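Local coordinates for ferric-siderophore receptor protein (Streptomyces coelicolor, PDB 2X4L) that probably binds ferric siderophores outside the cell membrane and passes them on for uptake, as a receptor of the solute-binding protein 8 family, at residues 71-76 with 94-99; 264-269 with 296-301. All coordinates share one frame; numbering follows the deposited sequence.

In the fold
Both contacts lie in a bilobal binding protein of the solute-binding protein 8 family and follow one another along the chain without nesting or crossing. Contact 1 comes first, where the loop leaving strand 67-69 meets the end of edge strand 92-95; it closes a loop with no helix in it, on the rim of the five-stranded parallel sheet. Contact 2 follows, joining the ends of strands 262-266 and 293-296 in the mixed sheet and closing a loop that holds helices 280-283 and 286-289. Their centres are about 15 Å apart, yet they touch: CB of Pro71 packs 3.9 Å from CB of Ala269, so loops from the two sheets meet.

Contact 1: residues 71-76 with 94-99; sequences PTTTKD and LGNEWG
Asn96 reaches across to Thr72 and Thr73 with both ends of its amide, and three direct hydrogen bonds carry the contact. Its OD1 takes two backbone N-H groups: N of Thr72 at 2.9 Å lies nearly along the C=O axis, and the bond is bent, 142° at the hydrogen, whereas N of Thr73 sits on a lone pair in the carbonyl plane and its bond is straighter. On the other branch, ND2 of Asn96 donates to OG1 of Thr73 at 2.9 Å, 166° at the hydrogen and close to the amide plane. Two acceptor bonds and one donor bond therefore fix the rotation of the amide. Thr73 turns OG1 between its backbone N and carbonyl carbon (chi1 58°), which sets the hydroxyl before ND2; an alanine here would probably leave ND2 without this acceptor and hold the amide less firmly. The hydroxyl of Thr72 turns instead to Gly70 O and Thr52 OG1.

Water 1 joins the backbones, lying 2.9 Å from Thr73 O and 2.7 Å from Asn96 O.

Packing beyond the bonds is modest: CD of Pro71 lies 4.0 Å from the backbone N of Trp98, alongside the Glu97 backbone, while the other neighbours of the ring include Phe51 and Ala269. The indole of Trp98 heads off to meet Trp126 edge-to-face.

The asparagine links, through backbone and side chain alike, loops that follow two neighbouring parallel strands, 67-69 and 92-95, at the edge of an alpha/beta lobe of a periplasmic-binding-protein fold.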
loop_
_atom_site.group_PDB
_atom_site.type_symbol
_atom_site.label_atom_id
_atom_site.label_comp_id
_atom_site.label_asym_id
_atom_site.label_seq_id
_atom_site.Cartn_x
_atom_site.Cartn_y
_atom_site.Cartn_z
ATOM N N PRO A 71 8.052 7.455 -3.490
ATOM C CA PRO A 71 9.203 7.003 -2.716
ATOM C C PRO A 71 9.847 5.833 -3.422
ATOM O O PRO A 71 9.244 4.783 -3.544
ATOM C CB PRO A 71 8.560 6.567 -1.361
ATOM C CG PRO A 71 7.272 7.276 -1.320
ATOM C CD PRO A 71 6.770 7.275 -2.775
ATOM N N THR A 72 11.109 6.013 -3.890
ATOM C CA THR A 72 11.745 5.022 -4.754
ATOM C C THR A 72 13.055 4.502 -4.206
ATOM O O THR A 72 13.300 3.299 -4.255
ATOM C CB THR A 72 11.920 5.589 -6.163
ATOM O OG1 THR A 72 10.638 6.033 -6.664
ATOM C CG2 THR A 72 12.383 4.404 -7.099
ATOM N N THR A 73 13.922 5.451 -3.731
ATOM C CA THR A 73 15.142 5.013 -3.064
ATOM C C THR A 73 15.223 5.691 -1.715
ATOM O O THR A 73 14.592 6.740 -1.451
ATOM C CB THR A 73 16.401 5.352 -3.818
ATOM O OG1 THR A 73 16.482 6.785 -4.020
ATOM C CG2 THR A 73 16.448 4.593 -5.151
ATOM N N THR A 74 15.963 5.059 -0.846
ATOM C CA THR A 74 16.278 5.617 0.473
ATOM C C THR A 74 17.544 6.455 0.363
ATOM O O THR A 74 18.278 6.489 -0.670
ATOM C CB THR A 74 16.485 4.495 1.499
ATOM O OG1 THR A 74 17.798 3.969 1.236
ATOM C CG2 THR A 74 15.377 3.449 1.422
ATOM N N LYS A 75 17.899 7.117 1.457
ATOM C CA LYS A 75 19.115 7.936 1.459
ATOM C C LYS A 75 20.429 7.183 1.294
ATOM O O LYS A 75 21.498 7.772 0.936
ATOM C CB LYS A 75 19.156 8.781 2.717
ATOM C CG LYS A 75 17.885 9.656 2.742
ATOM C CD LYS A 75 18.227 10.920 3.415
ATOM C CE LYS A 75 17.112 11.419 4.297
ATOM N NZ LYS A 75 17.928 12.378 5.050
ATOM N N ASP A 76 20.374 5.879 1.518
ATOM C CA ASP A 76 21.529 5.018 1.246
ATOM C C ASP A 76 21.549 4.515 -0.167
ATOM O O ASP A 76 22.437 3.727 -0.540
ATOM C CB ASP A 76 21.549 3.780 2.149
ATOM C CG ASP A 76 21.602 4.144 3.633
ATOM O OD1 ASP A 76 22.533 4.907 4.044
ATOM O OD2 ASP A 76 20.707 3.689 4.378
ATOM N N LEU A 94 11.165 10.191 -11.558
ATOM C CA LEU A 94 10.662 11.509 -11.869
ATOM C C LEU A 94 10.443 12.317 -10.610
ATOM O O LEU A 94 10.279 13.553 -10.679
ATOM C CB LEU A 94 9.333 11.334 -12.634
ATOM C CG LEU A 94 9.544 10.660 -13.988
ATOM C CD1 LEU A 94 8.118 10.340 -14.551
ATOM C CD2 LEU A 94 10.270 11.536 -15.004
ATOM N N GLY A 95 10.373 11.634 -9.466
ATOM C CA GLY A 95 10.152 12.259 -8.171
ATOM C C GLY A 95 10.407 11.103 -7.172
ATOM O O GLY A 95 10.021 9.958 -7.480
ATOM N N ASN A 96 10.976 11.440 -6.014
ATOM C CA ASN A 96 11.483 10.402 -5.071
ATOM C C ASN A 96 10.800 10.496 -3.720
ATOM O O ASN A 96 11.393 10.104 -2.673
ATOM C CB ASN A 96 13.024 10.479 -4.934
ATOM C CG ASN A 96 13.648 9.120 -4.706
ATOM O OD1 ASN A 96 12.981 8.150 -4.355
ATOM N ND2 ASN A 96 14.988 9.063 -4.876
ATOM N N GLU A 97 9.581 11.034 -3.737
ATOM C CA GLU A 97 8.725 11.192 -2.553
ATOM C C GLU A 97 7.301 11.307 -3.141
ATOM O O GLU A 97 7.146 11.518 -4.371
ATOM C CB GLU A 97 9.107 12.393 -1.642
ATOM C CG GLU A 97 8.978 13.671 -2.396
ATOM C CD GLU A 97 9.488 14.909 -1.639
ATOM O OE1 GLU A 97 10.206 14.721 -0.647
ATOM O OE2 GLU A 97 9.163 16.071 -2.047
ATOM N N TRP A 98 6.309 11.192 -2.251
ATOM C CA TRP A 98 4.936 11.417 -2.698
ATOM C C TRP A 98 4.739 12.868 -3.202
ATOM O O TRP A 98 5.334 13.857 -2.698
ATOM C CB TRP A 98 4.016 11.152 -1.539
ATOM C CG TRP A 98 2.552 11.349 -1.877
ATOM C CD1 TRP A 98 1.667 10.364 -2.226
ATOM C CD2 TRP A 98 1.791 12.570 -1.738
ATOM N NE1 TRP A 98 0.421 10.954 -2.420
ATOM C CE2 TRP A 98 0.472 12.275 -2.173
ATOM C CE3 TRP A 98 2.125 13.911 -1.421
ATOM C CZ2 TRP A 98 -0.565 13.267 -2.119
ATOM C CZ3 TRP A 98 1.081 14.915 -1.467
ATOM C CH2 TRP A 98 -0.197 14.566 -1.833
ATOM N N GLY A 99 3.937 12.995 -4.256
ATOM C CA GLY A 99 3.534 14.306 -4.750
ATOM C C GLY A 99 4.557 15.076 -5.524
ATOM O O GLY A 99 4.564 16.311 -5.559
HETATM O O HOH W 1 13.693 9.458 -1.491
#

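Contact 2: residues 264-269 with 296-301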
loop_
_atom_site.group_PDB
_atom_site.type_symbol
_atom_site.label_atom_id
_atom_site.label_comp_id
_atom_site.label_asym_id
_atom_site.label_seq_id
_atom_site.Cartn_x
_atom_site.Cartn_y
_atom_site.Cartn_z
ATOM N N ILE A 264 0.740 -2.887 14.404
ATOM C CA ILE A 264 1.252 -2.922 13.050
ATOM C C ILE A 264 1.513 -1.482 12.628
ATOM O O ILE A 264 0.565 -0.638 12.677
ATOM C CB ILE A 264 0.362 -3.717 12.130
ATOM C CG1 ILE A 264 -1.054 -3.126 11.875
ATOM C CG2 ILE A 264 0.170 -5.178 12.811
ATOM C CD1 ILE A 264 -1.935 -3.867 10.819
ATOM N N MET A 265 2.782 -1.153 12.357
ATOM C CA MET A 265 3.184 0.239 12.137
ATOM C C MET A 265 3.512 0.494 10.660
ATOM O O MET A 265 4.294 -0.210 10.038
ATOM C CB MET A 265 4.438 0.554 12.958
ATOM C CG MET A 265 4.127 0.649 14.498
ATOM S SD MET A 265 2.991 1.869 14.936
ATOM C CE MET A 265 3.920 3.362 14.545
ATOM N N ASP A 266 2.962 1.597 10.167
ATOM C CA ASP A 266 3.203 2.108 8.827
ATOM C C ASP A 266 4.710 2.022 8.503
ATOM O O ASP A 266 5.573 2.539 9.260
ATOM C CB ASP A 266 2.766 3.582 8.845
ATOM C CG ASP A 266 2.592 4.215 7.462
ATOM O OD1 ASP A 266 3.153 3.781 6.474
ATOM O OD2 ASP A 266 1.861 5.234 7.505
ATOM N N ASP A 267 4.982 1.463 7.339
ATOM C CA ASP A 267 6.327 1.259 6.865
ATOM C C ASP A 267 6.854 2.311 5.866
ATOM O O ASP A 267 8.024 2.194 5.393
ATOM C CB ASP A 267 6.411 -0.116 6.242
ATOM C CG ASP A 267 5.493 -0.310 5.052
ATOM O OD1 ASP A 267 4.744 0.557 4.651
ATOM O OD2 ASP A 267 5.634 -1.469 4.448
ATOM N N ARG A 268 6.056 3.342 5.569
ATOM C CA ARG A 268 6.464 4.194 4.443
ATOM C C ARG A 268 7.507 5.234 4.747
ATOM O O ARG A 268 7.693 5.594 5.923
ATOM C CB ARG A 268 5.171 4.866 3.906
ATOM C CG ARG A 268 4.231 3.834 3.231
ATOM C CD ARG A 268 2.902 4.459 2.822
ATOM N NE ARG A 268 2.212 4.989 4.023
ATOM C CZ ARG A 268 1.460 6.047 3.988
ATOM N NH1 ARG A 268 1.095 6.614 2.808
ATOM N NH2 ARG A 268 1.029 6.516 5.154
ATOM N N ALA A 269 8.134 5.770 3.688
ATOM C CA ALA A 269 9.225 6.740 3.804
ATOM C C ALA A 269 8.950 7.965 4.632
ATOM O O ALA A 269 9.886 8.518 5.234
ATOM C CB ALA A 269 9.631 7.179 2.348
ATOM N N ARG A 296 3.091 -2.615 9.009
ATOM C CA ARG A 296 1.932 -2.548 8.201
ATOM C C ARG A 296 2.334 -1.829 6.893
ATOM O O ARG A 296 3.076 -0.837 7.001
ATOM C CB ARG A 296 0.848 -1.661 8.846
ATOM C CG ARG A 296 -0.412 -1.534 7.925
ATOM C CD ARG A 296 -1.468 -0.527 8.464
ATOM N NE ARG A 296 -2.468 -0.390 7.431
ATOM C CZ ARG A 296 -3.226 0.696 7.289
ATOM N NH1 ARG A 296 -3.083 1.773 8.119
ATOM N NH2 ARG A 296 -4.035 0.758 6.204
ATOM N N SER A 297 1.780 -2.258 5.743
ATOM C CA SER A 297 1.963 -1.494 4.500
ATOM C C SER A 297 0.636 -0.826 4.135
ATOM O O SER A 297 -0.235 -1.467 3.515
ATOM C CB SER A 297 2.405 -2.461 3.394
ATOM O OG SER A 297 3.686 -2.957 3.668
ATOM N N PRO A 298 0.420 0.455 4.538
ATOM C CA PRO A 298 -0.881 1.061 4.222
ATOM C C PRO A 298 -1.048 1.290 2.720
ATOM O O PRO A 298 -2.136 1.536 2.284
ATOM C CB PRO A 298 -0.872 2.420 4.980
ATOM C CG PRO A 298 0.220 2.181 6.029
ATOM C CD PRO A 298 1.293 1.356 5.300
ATOM N N GLU A 299 0.053 1.204 1.962
ATOM C CA GLU A 299 -0.026 1.201 0.463
ATOM C C GLU A 299 0.515 -0.148 -0.009
ATOM O O GLU A 299 1.682 -0.246 -0.453
ATOM C CB GLU A 299 0.828 2.298 -0.127
ATOM C CG GLU A 299 0.235 3.688 0.258
ATOM C CD GLU A 299 0.916 4.810 -0.475
ATOM O OE1 GLU A 299 1.095 4.730 -1.707
ATOM O OE2 GLU A 299 1.335 5.793 0.209
ATOM N N PRO A 300 -0.250 -1.226 0.091
ATOM C CA PRO A 300 0.227 -2.512 -0.451
ATOM C C PRO A 300 0.636 -2.316 -1.896
ATOM O O PRO A 300 0.035 -1.521 -2.660
ATOM C CB PRO A 300 -1.031 -3.419 -0.391
ATOM C CG PRO A 300 -1.785 -2.828 0.816
ATOM C CD PRO A 300 -1.630 -1.325 0.661
ATOM N N ILE A 301 1.693 -3.042 -2.276
ATOM C CA ILE A 301 2.066 -3.184 -3.688
ATOM C C ILE A 301 1.129 -4.250 -4.198
ATOM O O ILE A 301 1.068 -5.384 -3.703
ATOM C CB ILE A 301 3.512 -3.655 -3.801
ATOM C CG1 ILE A 301 4.488 -2.602 -3.229
ATOM C CG2 ILE A 301 3.809 -4.050 -5.233
ATOM C CD1 ILE A 301 5.917 -3.205 -2.947
HETATM O O HOH W 2 2.987 0.775 2.448
#
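Met265 O accepts from Arg296 N at 2.9 Å in an almost straight bond. Two residues on, Asp267 N gives a weak bond to Arg296 O, and that oxygen also receives a CA-H...O contact from Asp266. Ile264 lays CG1 and CD1 against the CB and CG of Arg296, whose extended chain carries its guanidinium away to a salt bridge with Asp221.

Both carboxylate oxygens of Asp266 are doubly engaged. OD1 takes Arg268 N, from above the carboxylate plane, completing an Asx turn, and also Arg268 NE at 2.9 Å through its syn lone pair. OD2 takes Arg268 NH2 at 2.8 Å, likewise syn, and Ser205 OG besides. The side-on grip puts carboxylate and guanidinium edge to edge, OD1 and OD2 of Asp266 lying within 3° of the guanidinium plane of Arg268. NH1 of Arg268 forms a salt bridge with OE2 of Glu299, 2.7 Å away on the anti lone pair, with the two planar groups 63° apart; OE1 goes to Trp126 NE1. One arginine thus bridges two carboxylates, which would probably keep all three charged.

These bonds gather where parallel strands 262-266 and 293-296 end, their bridge pairing Asp266 with Arg296, in the mixed sheet of a periplasmic-binding-protein fold.

Pro298 packs against the network: CG and CD meet OD1 of Asp266, CD at 3.3 Å, and CB stands over the centre of the Arg296 guanidinium, 3.7 Å above its plane. Asp267 accepts from Ser297 OG on OD2 at 2.6 Å, while OD1 takes water 2, which accepts from Glu299 N.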